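Local coordinates for protein 16S rRNA (guanine(1405)-N(7))-methyltransferase (Klebsiella pneumoniae, PDB 6PI9) that probably methylates the N7 position of guanine 1405 in 16S rRNA, using S-adenosyl-L-methionine, and so confers resistance to aminoglycosides, at residues 115-120 with 135-140; 180-185 with 199-204; 209-214 with 255-260. One frame throughout, in Å; residues are numbered along the deposited sequence. Where two conformers were deposited one is given.

Overall arrangement
All three contacts reach one mixed beta sheet of a Rossmann-like methyltransferase domain, and all are largely buried. Contact 1 pairs two parallel strands; its touching residues are mostly buried, with Arg116, Asn136 and Leu138 partly exposed. Contact 2 sets strand 179-183, the sheet neighbour of 117-120, against helix 196-203 and uses apolar side chains alone. Contact 3 pairs strand 208-214 with the antiparallel strand 252-259 through backbone hydrogen bonds. The three run in series along the chain. Strand 179-183 bonds to 117-120 on one flank and 208-214 on the other, joining contact 1 to contact 3. Contacts 1 and 2 come close to S-adenosyl-L-homocysteine, whereas contact 3 lies farther from it.

Contact 1 of 3, residues 115-120 with 135-140; sequences ARVLDL and TNALGM
Strands 117-120 and 137-140 run parallel, with their axes 4.5 Å apart at the closest point and their directions 16° apart. They are the two strands of a beta-alpha-beta unit, with helix 125-131 between them, in the Rossmann-like methyltransferase fold. The backbone bonds follow the parallel pattern. Val117 N gives to Asn136 O, and Val117 O receives Leu138 N at 2.7 Å. Asp119 N then gives to Leu138 O and Asp119 O receives Met140 N. Val117 and Ala137 lie on one face of the sheet, where their CB atoms are 4.1 Å apart. Leu118, Leu138, Leu120 and Met140 lie on the other. There CD2 of Leu118 is 4.2 Å from CB of Leu138. The CG of Met140 sits between its backbone N and carbonyl carbon (chi1 54°), near Asp119 O and Leu120 CA. On the Val117 side, Asp119 turns its carboxylate away from 137-140, and OD2 bonds to Asn125. Its side chain comes close to the bound S-adenosyl-L-homocysteine.

The N-terminal end is more polar. The Arg116 chain bends at chi2 (64°), which places CD, and crosses the Asn136 side chain at about a right angle. NH1 of Arg116 gives a bond of 3.0 Å to OD1 of Asn136. NH1 of Arg116 stands above the plane of the Asn136 carbonyl. CB of Leu138 lies over one face of the guanidinium, 3.7 Å from NH2 of Arg116. A water in the guanidinium plane accepts from NH1 of Arg116 at 2.8 Å and donates to Ala137 O at 3.3 Å.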
loop_
_atom_site.group_PDB
_atom_site.type_symbol
_atom_site.label_atom_id
_atom_site.label_comp_id
_atom_site.label_asym_id
_atom_site.label_seq_id
_atom_site.Cartn_x
_atom_site.Cartn_y
_atom_site.Cartn_z
ATOM N N ALA A 115 -25.898 -11.985 -14.761
ATOM C CA ALA A 115 -26.295 -11.306 -13.541
ATOM C C ALA A 115 -26.156 -9.792 -13.693
ATOM O O ALA A 115 -25.307 -9.304 -14.435
ATOM C CB ALA A 115 -25.436 -11.760 -12.379
ATOM N N ARG A 116 -26.997 -9.052 -12.966
ATOM C CA ARG A 116 -26.772 -7.631 -12.725
ATOM C C ARG A 116 -25.873 -7.532 -11.512
ATOM O O ARG A 116 -26.253 -7.993 -10.423
ATOM C CB ARG A 116 -28.059 -6.873 -12.437
ATOM C CG ARG A 116 -27.827 -5.384 -12.081
ATOM C CD ARG A 116 -27.219 -4.599 -13.253
ATOM N NE ARG A 116 -27.302 -3.141 -13.000
ATOM C CZ ARG A 116 -26.722 -2.211 -13.748
ATOM N NH1 ARG A 116 -26.000 -2.559 -14.809
ATOM N NH2 ARG A 116 -26.852 -0.914 -13.427
ATOM N N VAL A 117 -24.691 -6.942 -11.688
ATOM C CA VAL A 117 -23.635 -7.014 -10.665
ATOM C C VAL A 117 -23.247 -5.596 -10.264
ATOM O O VAL A 117 -22.896 -4.791 -11.127
ATOM C CB VAL A 117 -22.389 -7.759 -11.187
ATOM C CG1 VAL A 117 -21.293 -7.764 -10.169
ATOM C CG2 VAL A 117 -22.726 -9.222 -11.557
ATOM N N LEU A 118 -23.263 -5.297 -8.969
ATOM C CA LEU A 118 -22.699 -4.043 -8.469
ATOM C C LEU A 118 -21.246 -4.305 -8.085
ATOM O O LEU A 118 -20.982 -5.262 -7.388
ATOM C CB LEU A 118 -23.436 -3.596 -7.213
ATOM C CG LEU A 118 -24.940 -3.439 -7.286
ATOM C CD1 LEU A 118 -25.394 -2.815 -5.970
ATOM C CD2 LEU A 118 -25.323 -2.605 -8.482
ATOM N N ASP A 119 -20.309 -3.461 -8.513
ATOM C CA ASP A 119 -18.891 -3.665 -8.152
ATOM C C ASP A 119 -18.513 -2.464 -7.291
ATOM O O ASP A 119 -18.328 -1.370 -7.818
ATOM C CB ASP A 119 -18.042 -3.766 -9.417
ATOM C CG ASP A 119 -16.643 -4.237 -9.165
ATOM O OD1 ASP A 119 -16.172 -4.219 -7.987
ATOM O OD2 ASP A 119 -16.011 -4.641 -10.190
ATOM N N LEU A 120 -18.417 -2.653 -5.957
ATOM C CA LEU A 120 -18.334 -1.519 -5.032
ATOM C C LEU A 120 -16.867 -1.224 -4.802
ATOM O O LEU A 120 -16.099 -2.148 -4.521
ATOM C CB LEU A 120 -18.976 -1.829 -3.680
ATOM C CG LEU A 120 -20.455 -1.571 -3.461
ATOM C CD1 LEU A 120 -21.202 -2.473 -4.360
ATOM C CD2 LEU A 120 -20.813 -1.899 -2.020
ATOM N N THR A 135 -20.707 -8.605 -18.290
ATOM C CA THR A 135 -20.793 -7.320 -18.972
ATOM C C THR A 135 -22.020 -6.514 -18.542
ATOM O O THR A 135 -22.432 -5.577 -19.239
ATOM C CB THR A 135 -20.779 -7.540 -20.487
ATOM O OG1 THR A 135 -21.940 -8.287 -20.858
ATOM C CG2 THR A 135 -19.546 -8.358 -20.861
ATOM N N ASN A 136 -22.608 -6.850 -17.398
ATOM C CA ASN A 136 -23.747 -6.110 -16.879
ATOM C C ASN A 136 -23.451 -5.695 -15.448
ATOM O O ASN A 136 -24.163 -6.099 -14.532
ATOM C CB ASN A 136 -25.025 -6.948 -16.932
ATOM C CG ASN A 136 -26.266 -6.153 -16.570
ATOM O OD1 ASN A 136 -26.273 -4.924 -16.620
ATOM N ND2 ASN A 136 -27.326 -6.863 -16.191
ATOM N N ALA A 137 -22.369 -4.933 -15.239
ATOM C CA ALA A 137 -22.016 -4.499 -13.901
ATOM C C ALA A 137 -22.135 -2.988 -13.768
ATOM O O ALA A 137 -22.072 -2.240 -14.746
ATOM C CB ALA A 137 -20.584 -4.923 -13.474
ATOM N N LEU A 138 -22.297 -2.525 -12.532
ATOM C CA LEU A 138 -22.295 -1.083 -12.280
ATOM C C LEU A 138 -21.182 -0.898 -11.288
ATOM O O LEU A 138 -21.326 -1.313 -10.134
ATOM C CB LEU A 138 -23.600 -0.584 -11.674
ATOM C CG LEU A 138 -23.489 0.922 -11.388
ATOM C CD1 LEU A 138 -23.313 1.617 -12.717
ATOM C CD2 LEU A 138 -24.705 1.447 -10.621
ATOM N N GLY A 139 -20.066 -0.334 -11.730
ATOM C CA GLY A 139 -19.001 -0.047 -10.794
ATOM C C GLY A 139 -19.218 1.263 -10.080
ATOM O O GLY A 139 -19.899 2.185 -10.545
ATOM N N MET A 140 -18.596 1.384 -8.907
ATOM C CA MET A 140 -18.654 2.703 -8.297
ATOM C C MET A 140 -17.406 2.905 -7.474
ATOM O O MET A 140 -16.871 1.954 -6.898
ATOM C CB MET A 140 -19.921 2.898 -7.477
ATOM C CG MET A 140 -20.224 1.902 -6.424
ATOM S SD MET A 140 -22.079 1.885 -6.143
ATOM C CE MET A 140 -22.701 1.085 -7.609
HETATM O O HOH W 1 -24.536 -0.600 -16.193
#

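Contact 2 of 3, residues 180-185 with 199-204; sequences ALLMKL and ELLASL. With SAH (S-adenosyl-L-homocysteine), chain B.
Leu182 reaches from its strand to three leucines of segment 199-204 and has the most surface buried by this contact. Its CG is anti to the carbonyl carbon (chi1 -67°), and both methyls beyond it are used. CD2 of Leu182 meets CD2 of Leu200 tip to tip at 3.8 Å. The same Leu182 methyl is 4.0 Å from CD2 of Leu201. Leu204 comes next in buried surface. It also meets Leu182 tip to tip, with its CD1 4.0 Å from CD1 of Leu182 and equally close to CD2. The CD1 of Leu204 further reaches CB of Ala180 at 4.3 Å. Leu200 is third. Its CG is anti to the backbone N (chi1 177°), and its CD2 also lies 4.4 Å from CD2 of Leu185.

This is strand-to-helix packing in the Rossmann-like fold: helix 196-203 covers one face of the sheet beside strand 179-183. Leu200 and Leu204 touch Leu120 of the neighbouring strand as well, so the apolar layer spans more than one strand. No hydrogen bond crosses between the segments. Within 199-204, Leu200 O accepts from both Ser203 N and Leu204 N.

The far end of 180-185 borders the cofactor pocket. Met183 O accepts a hydrogen bond of 2.9 Å from the amino N of S-adenosyl-L-homocysteine. CB of Met183 packs on the ligand carboxylate, 3.5 Å from its O atom. The Lys184 chain is extended beyond CG, and its NZ forms a salt bridge with Glu95.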
loop_
_atom_site.group_PDB
_atom_site.type_symbol
_atom_site.label_atom_id
_atom_site.label_comp_id
_atom_site.label_asym_id
_atom_site.label_seq_id
_atom_site.Cartn_x
_atom_site.Cartn_y
_atom_site.Cartn_z
ATOM N N ALA A 180 -23.477 -8.348 -5.389
ATOM C CA ALA A 180 -22.574 -7.230 -5.203
ATOM C C ALA A 180 -21.205 -7.741 -4.794
ATOM O O ALA A 180 -21.095 -8.735 -4.067
ATOM C CB ALA A 180 -23.026 -6.239 -4.129
ATOM N N LEU A 181 -20.185 -7.076 -5.326
ATOM C CA LEU A 181 -18.796 -7.431 -5.099
ATOM C C LEU A 181 -18.250 -6.382 -4.161
ATOM O O LEU A 181 -18.467 -5.191 -4.389
ATOM C CB LEU A 181 -18.000 -7.427 -6.407
ATOM C CG LEU A 181 -18.665 -8.144 -7.590
ATOM C CD1 LEU A 181 -17.776 -8.064 -8.838
ATOM C CD2 LEU A 181 -18.930 -9.648 -7.255
ATOM N N LEU A 182 -17.617 -6.835 -3.066
ATOM C CA LEU A 182 -16.932 -5.975 -2.099
ATOM C C LEU A 182 -15.528 -6.533 -1.996
ATOM O O LEU A 182 -15.196 -7.258 -1.025
ATOM C CB LEU A 182 -17.635 -5.999 -0.739
ATOM C CG LEU A 182 -19.041 -5.348 -0.789
ATOM C CD1 LEU A 182 -20.057 -6.412 -1.222
ATOM C CD2 LEU A 182 -19.431 -4.846 0.625
ATOM N N MET A 183 -14.698 -6.243 -3.004
ATOM C CA MET A 183 -13.423 -6.938 -3.142
ATOM C C MET A 183 -12.310 -6.025 -2.618
ATOM O O MET A 183 -12.179 -4.875 -3.081
ATOM C CB MET A 183 -13.236 -7.332 -4.612
ATOM C CG MET A 183 -14.265 -8.396 -5.040
ATOM S SD MET A 183 -14.374 -8.512 -6.866
ATOM C CE MET A 183 -12.667 -8.876 -7.294
ATOM N N LYS A 184 -11.524 -6.538 -1.651
ATOM C CA LYS A 184 -10.405 -5.807 -1.047
ATOM C C LYS A 184 -10.845 -4.440 -0.567
ATOM O O LYS A 184 -10.153 -3.414 -0.746
ATOM C CB LYS A 184 -9.264 -5.696 -2.058
ATOM C CG LYS A 184 -8.694 -7.100 -2.353
ATOM C CD LYS A 184 -7.661 -6.976 -3.555
ATOM C CE LYS A 184 -7.020 -8.364 -3.879
ATOM N NZ LYS A 184 -6.230 -8.210 -5.187
ATOM N N LEU A 185 -12.012 -4.416 0.014
ATOM C CA LEU A 185 -12.677 -3.168 0.360
ATOM C C LEU A 185 -12.955 -3.024 1.846
ATOM O O LEU A 185 -12.756 -1.952 2.401
ATOM C CB LEU A 185 -14.017 -3.096 -0.399
ATOM C CG LEU A 185 -14.971 -2.019 0.141
ATOM C CD1 LEU A 185 -14.363 -0.627 -0.061
ATOM C CD2 LEU A 185 -16.286 -2.121 -0.639
ATOM N N GLU A 199 -22.511 -1.998 8.473
ATOM C CA GLU A 199 -23.684 -1.225 8.064
ATOM C C GLU A 199 -23.913 -1.383 6.559
ATOM O O GLU A 199 -25.049 -1.536 6.103
ATOM C CB GLU A 199 -23.465 0.231 8.441
ATOM C CG GLU A 199 -24.597 1.121 8.136
ATOM C CD GLU A 199 -24.370 2.513 8.710
ATOM O OE1 GLU A 199 -25.382 3.263 8.760
ATOM O OE2 GLU A 199 -23.187 2.851 9.103
ATOM N N LEU A 200 -22.827 -1.386 5.787
ATOM C CA LEU A 200 -22.917 -1.590 4.351
ATOM C C LEU A 200 -23.438 -2.984 4.015
ATOM O O LEU A 200 -24.360 -3.130 3.209
ATOM C CB LEU A 200 -21.550 -1.357 3.718
ATOM C CG LEU A 200 -21.407 -1.592 2.213
ATOM C CD1 LEU A 200 -22.363 -0.649 1.475
ATOM C CD2 LEU A 200 -19.923 -1.297 1.761
ATOM N N LEU A 201 -22.843 -4.031 4.608
ATOM C CA LEU A 201 -23.301 -5.393 4.311
ATOM C C LEU A 201 -24.781 -5.576 4.626
ATOM O O LEU A 201 -25.517 -6.224 3.863
ATOM C CB LEU A 201 -22.457 -6.397 5.115
ATOM C CG LEU A 201 -20.978 -6.540 4.764
ATOM C CD1 LEU A 201 -20.272 -7.236 5.906
ATOM C CD2 LEU A 201 -20.727 -7.351 3.474
ATOM N N ALA A 202 -25.249 -5.029 5.754
ATOM C CA ALA A 202 -26.640 -5.250 6.157
ATOM C C ALA A 202 -27.653 -4.516 5.278
ATOM O O ALA A 202 -28.845 -4.856 5.316
ATOM C CB ALA A 202 -26.844 -4.821 7.614
ATOM N N SER A 203 -27.229 -3.522 4.503
ATOM C CA SER A 203 -28.165 -2.664 3.782
ATOM C C SER A 203 -28.160 -2.835 2.265
ATOM O O SER A 203 -29.099 -2.340 1.602
ATOM C CB SER A 203 -27.882 -1.183 4.094
ATOM O OG SER A 203 -28.083 -0.881 5.467
ATOM N N LEU A 204 -27.136 -3.481 1.694
ATOM C CA LEU A 204 -27.103 -3.700 0.250
ATOM C C LEU A 204 -28.323 -4.491 -0.224
ATOM O O LEU A 204 -28.777 -5.432 0.435
ATOM C CB LEU A 204 -25.809 -4.425 -0.131
ATOM C CG LEU A 204 -24.597 -3.504 -0.109
ATOM C CD1 LEU A 204 -23.307 -4.327 -0.251
ATOM C CD2 LEU A 204 -24.681 -2.380 -1.180
HETATM N N SAH B . -12.454 -3.785 -5.702
HETATM C CA SAH B . -11.342 -3.447 -6.617
HETATM C CB SAH B . -10.469 -2.355 -6.023
HETATM C CG SAH B . -9.913 -2.588 -4.589
HETATM S SD SAH B . -8.651 -1.304 -4.153
HETATM C C SAH B . -10.482 -4.690 -6.916
HETATM O O SAH B . -10.497 -5.606 -6.067
HETATM O OXT SAH B . -9.764 -4.768 -7.934
HETATM C "C5'" SAH B . -9.695 -0.275 -3.034
HETATM C "C4'" SAH B . -10.627 0.715 -3.793
HETATM O "O4'" SAH B . -11.550 1.321 -2.861
HETATM C "C3'" SAH B . -9.963 1.876 -4.590
HETATM O "O3'" SAH B . -10.381 1.844 -5.969
HETATM C "C2'" SAH B . -10.473 3.155 -3.928
HETATM O "O2'" SAH B . -10.706 4.152 -4.925
HETATM C "C1'" SAH B . -11.802 2.653 -3.344
HETATM N N9 SAH B . -12.251 3.375 -2.170
HETATM C C8 SAH B . -11.541 3.613 -1.021
HETATM N N7 SAH B . -12.383 4.212 -0.127
HETATM C C5 SAH B . -13.593 4.399 -0.746
HETATM C C6 SAH B . -14.778 4.986 -0.367
HETATM N N6 SAH B . -14.932 5.593 0.791
HETATM N N1 SAH B . -15.851 4.916 -1.240
HETATM C C2 SAH B . -15.723 4.377 -2.476
HETATM N N3 SAH B . -14.549 3.802 -2.886
HETATM C C4 SAH B . -13.517 3.833 -1.996
#

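Contact 3 of 3, residues 209-214 with 255-260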
loop_
_atom_site.group_PDB
_atom_site.type_symbol
_atom_site.label_atom_id
_atom_site.label_comp_id
_atom_site.label_asym_id
_atom_site.label_seq_id
_atom_site.Cartn_x
_atom_site.Cartn_y
_atom_site.Cartn_z
ATOM N N LEU A 209 -23.387 -11.781 -2.176
ATOM C CA LEU A 209 -22.267 -10.865 -2.031
ATOM C C LEU A 209 -20.987 -11.664 -2.205
ATOM O O LEU A 209 -20.906 -12.811 -1.756
ATOM C CB LEU A 209 -22.225 -10.191 -0.649
ATOM C CG LEU A 209 -23.542 -9.571 -0.194
ATOM C CD1 LEU A 209 -23.311 -8.984 1.176
ATOM C CD2 LEU A 209 -24.045 -8.460 -1.155
ATOM N N VAL A 210 -19.995 -11.064 -2.851
ATOM C CA VAL A 210 -18.638 -11.622 -2.916
ATOM C C VAL A 210 -17.762 -10.676 -2.147
ATOM O O VAL A 210 -17.626 -9.514 -2.539
ATOM C CB VAL A 210 -18.142 -11.756 -4.366
ATOM C CG1 VAL A 210 -16.694 -12.311 -4.385
ATOM C CG2 VAL A 210 -19.101 -12.659 -5.145
ATOM N N VAL A 211 -17.173 -11.141 -1.045
ATOM C CA VAL A 211 -16.400 -10.263 -0.153
ATOM C C VAL A 211 -14.993 -10.812 -0.101
ATOM O O VAL A 211 -14.820 -12.016 0.118
ATOM C CB VAL A 211 -16.999 -10.237 1.271
ATOM C CG1 VAL A 211 -16.109 -9.396 2.249
ATOM C CG2 VAL A 211 -18.494 -9.776 1.250
ATOM N N THR A 212 -13.986 -9.986 -0.390
ATOM C CA THR A 212 -12.639 -10.535 -0.414
ATOM C C THR A 212 -11.659 -9.698 0.393
ATOM O O THR A 212 -11.844 -8.498 0.623
ATOM C CB THR A 212 -12.070 -10.684 -1.820
ATOM O OG1 THR A 212 -11.644 -9.394 -2.274
ATOM C CG2 THR A 212 -13.118 -11.281 -2.745
ATOM N N PHE A 213 -10.546 -10.354 0.759
ATOM C CA PHE A 213 -9.518 -9.674 1.554
ATOM C C PHE A 213 -8.150 -10.006 0.977
ATOM O O PHE A 213 -7.934 -11.115 0.505
ATOM C CB PHE A 213 -9.528 -10.171 3.028
ATOM C CG PHE A 213 -10.827 -9.904 3.729
ATOM C CD1 PHE A 213 -11.000 -8.717 4.441
ATOM C CD2 PHE A 213 -11.882 -10.834 3.671
ATOM C CE1 PHE A 213 -12.231 -8.457 5.101
ATOM C CE2 PHE A 213 -13.124 -10.584 4.312
ATOM C CZ PHE A 213 -13.296 -9.381 5.043
ATOM N N PRO A 214 -7.214 -9.078 1.026
ATOM C CA PRO A 214 -5.858 -9.417 0.591
ATOM C C PRO A 214 -5.171 -10.265 1.652
ATOM O O PRO A 214 -5.314 -10.028 2.854
ATOM C CB PRO A 214 -5.179 -8.053 0.435
ATOM C CG PRO A 214 -5.948 -7.150 1.459
ATOM C CD PRO A 214 -7.361 -7.702 1.547
ATOM N N TYR A 255 -14.939 -14.848 0.037
ATOM C CA TYR A 255 -16.145 -15.348 0.695
ATOM C C TYR A 255 -17.338 -15.191 -0.240
ATOM O O TYR A 255 -17.564 -14.104 -0.777
ATOM C CB TYR A 255 -16.487 -14.519 1.937
ATOM C CG TYR A 255 -15.596 -14.808 3.120
ATOM C CD1 TYR A 255 -15.911 -15.804 4.024
ATOM C CD2 TYR A 255 -14.441 -14.061 3.334
ATOM C CE1 TYR A 255 -15.070 -16.051 5.132
ATOM C CE2 TYR A 255 -13.614 -14.321 4.422
ATOM C CZ TYR A 255 -13.928 -15.286 5.292
ATOM O OH TYR A 255 -13.094 -15.515 6.383
ATOM N N LEU A 256 -18.124 -16.255 -0.397
ATOM C CA LEU A 256 -19.402 -16.171 -1.100
ATOM C C LEU A 256 -20.490 -16.128 -0.033
ATOM O O LEU A 256 -20.596 -17.050 0.783
ATOM C CB LEU A 256 -19.577 -17.394 -2.017
ATOM C CG LEU A 256 -18.428 -17.681 -3.002
ATOM C CD1 LEU A 256 -18.753 -18.903 -3.921
ATOM C CD2 LEU A 256 -18.093 -16.436 -3.831
ATOM N N VAL A 257 -21.297 -15.089 -0.048
ATOM C CA VAL A 257 -22.158 -14.744 1.068
ATOM C C VAL A 257 -23.585 -14.653 0.561
ATOM O O VAL A 257 -23.843 -14.007 -0.459
ATOM C CB VAL A 257 -21.722 -13.412 1.688
ATOM C CG1 VAL A 257 -22.664 -12.987 2.796
ATOM C CG2 VAL A 257 -20.270 -13.528 2.154
ATOM N N GLU A 258 -24.508 -15.231 1.314
ATOM C CA GLU A 258 -25.896 -15.335 0.889
ATOM C C GLU A 258 -26.805 -14.694 1.920
ATOM O O GLU A 258 -26.545 -14.748 3.127
ATOM C CB GLU A 258 -26.274 -16.784 0.686
ATOM C CG GLU A 258 -27.121 -17.016 -0.492
ATOM C CD GLU A 258 -27.385 -18.489 -0.685
ATOM O OE1 GLU A 258 -27.220 -19.257 0.298
ATOM O OE2 GLU A 258 -27.772 -18.853 -1.811
ATOM N N ARG A 259 -27.836 -14.025 1.444
ATOM C CA ARG A 259 -28.755 -13.375 2.358
ATOM C C ARG A 259 -29.721 -14.428 2.881
ATOM O O ARG A 259 -30.387 -15.102 2.100
ATOM C CB ARG A 259 -29.486 -12.224 1.667
ATOM C CG ARG A 259 -29.966 -11.158 2.646
ATOM C CD ARG A 259 -30.150 -9.787 1.989
ATOM N NE ARG A 259 -28.893 -9.082 1.708
ATOM C CZ ARG A 259 -28.383 -8.111 2.474
ATOM N NH1 ARG A 259 -29.007 -7.713 3.579
ATOM N NH2 ARG A 259 -27.263 -7.516 2.129
ATOM N N THR A 260 -29.746 -14.594 4.198
ATOM C CA THR A 260 -30.670 -15.505 4.859
ATOM C C THR A 260 -31.862 -14.703 5.405
ATOM O O THR A 260 -31.750 -13.512 5.760
ATOM C CB THR A 260 -29.985 -16.278 5.996
ATOM O OG1 THR A 260 -28.763 -16.826 5.508
ATOM C CG2 THR A 260 -30.873 -17.412 6.477
ATOM O OXT THR A 260 -32.973 -15.229 5.482
#
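The antiparallel end of the mixed sheet begins here, where strand 208-214 pairs with strand 252-259 through Leu209, Val211, Tyr255 and Val257. The axes of strands 209-214 and 255-259 come within 4.9 Å, and their directions differ by 144°. Leu209 with Val257 and Val211 with Tyr255 are hydrogen-bonded pairs. Val210 with Leu256 is the non-hydrogen-bonded pair between them. Leu209 N gives to Val257 O at 2.8 Å, and Val257 N returns a bond to Leu209 O. Tyr255 N gives to Val211 O at 2.8 Å, and Val211 N gives to Tyr255 O. Val210 CA makes a CH...O contact with Tyr255 O.

Strand 208-214 ends a run of five neighbouring parallel strands; 252-259 is the reversed one, next to edge strand 241-248. Strand 208-214 bonds to strand 179-183 on its other flank, as in the usual seven-stranded Rossmann-like methyltransferase sheet. Helix 225-236 packs on the face bearing Val211 and Tyr255, with Phe233 against both.

On that face, CB of Leu209 is 4.0 Å from CB of Val257, and CG2 of Val211 is 4.2 Å from CG2 of Val257. CG of Tyr255 is anti to its carbonyl carbon (chi1 -75°). The side chains of Phe213 and Tyr255 cross at a slant. CE2 of Phe213 is 3.8 Å from CE2 of Tyr255, and CD2 of Tyr255 lies in the plane of the Phe213 ring, at its edge. The Tyr255 ring in turn has Val211 O at its own edge.

On the opposite face, Val210 and Leu256 lie side by side and point the same way, with CG2 of Val210 4.1 Å from CD2 of Leu256. Toward the C terminus, NH2 of Arg259, in one deposited conformer, gives a hydrogen bond to Leu201 O.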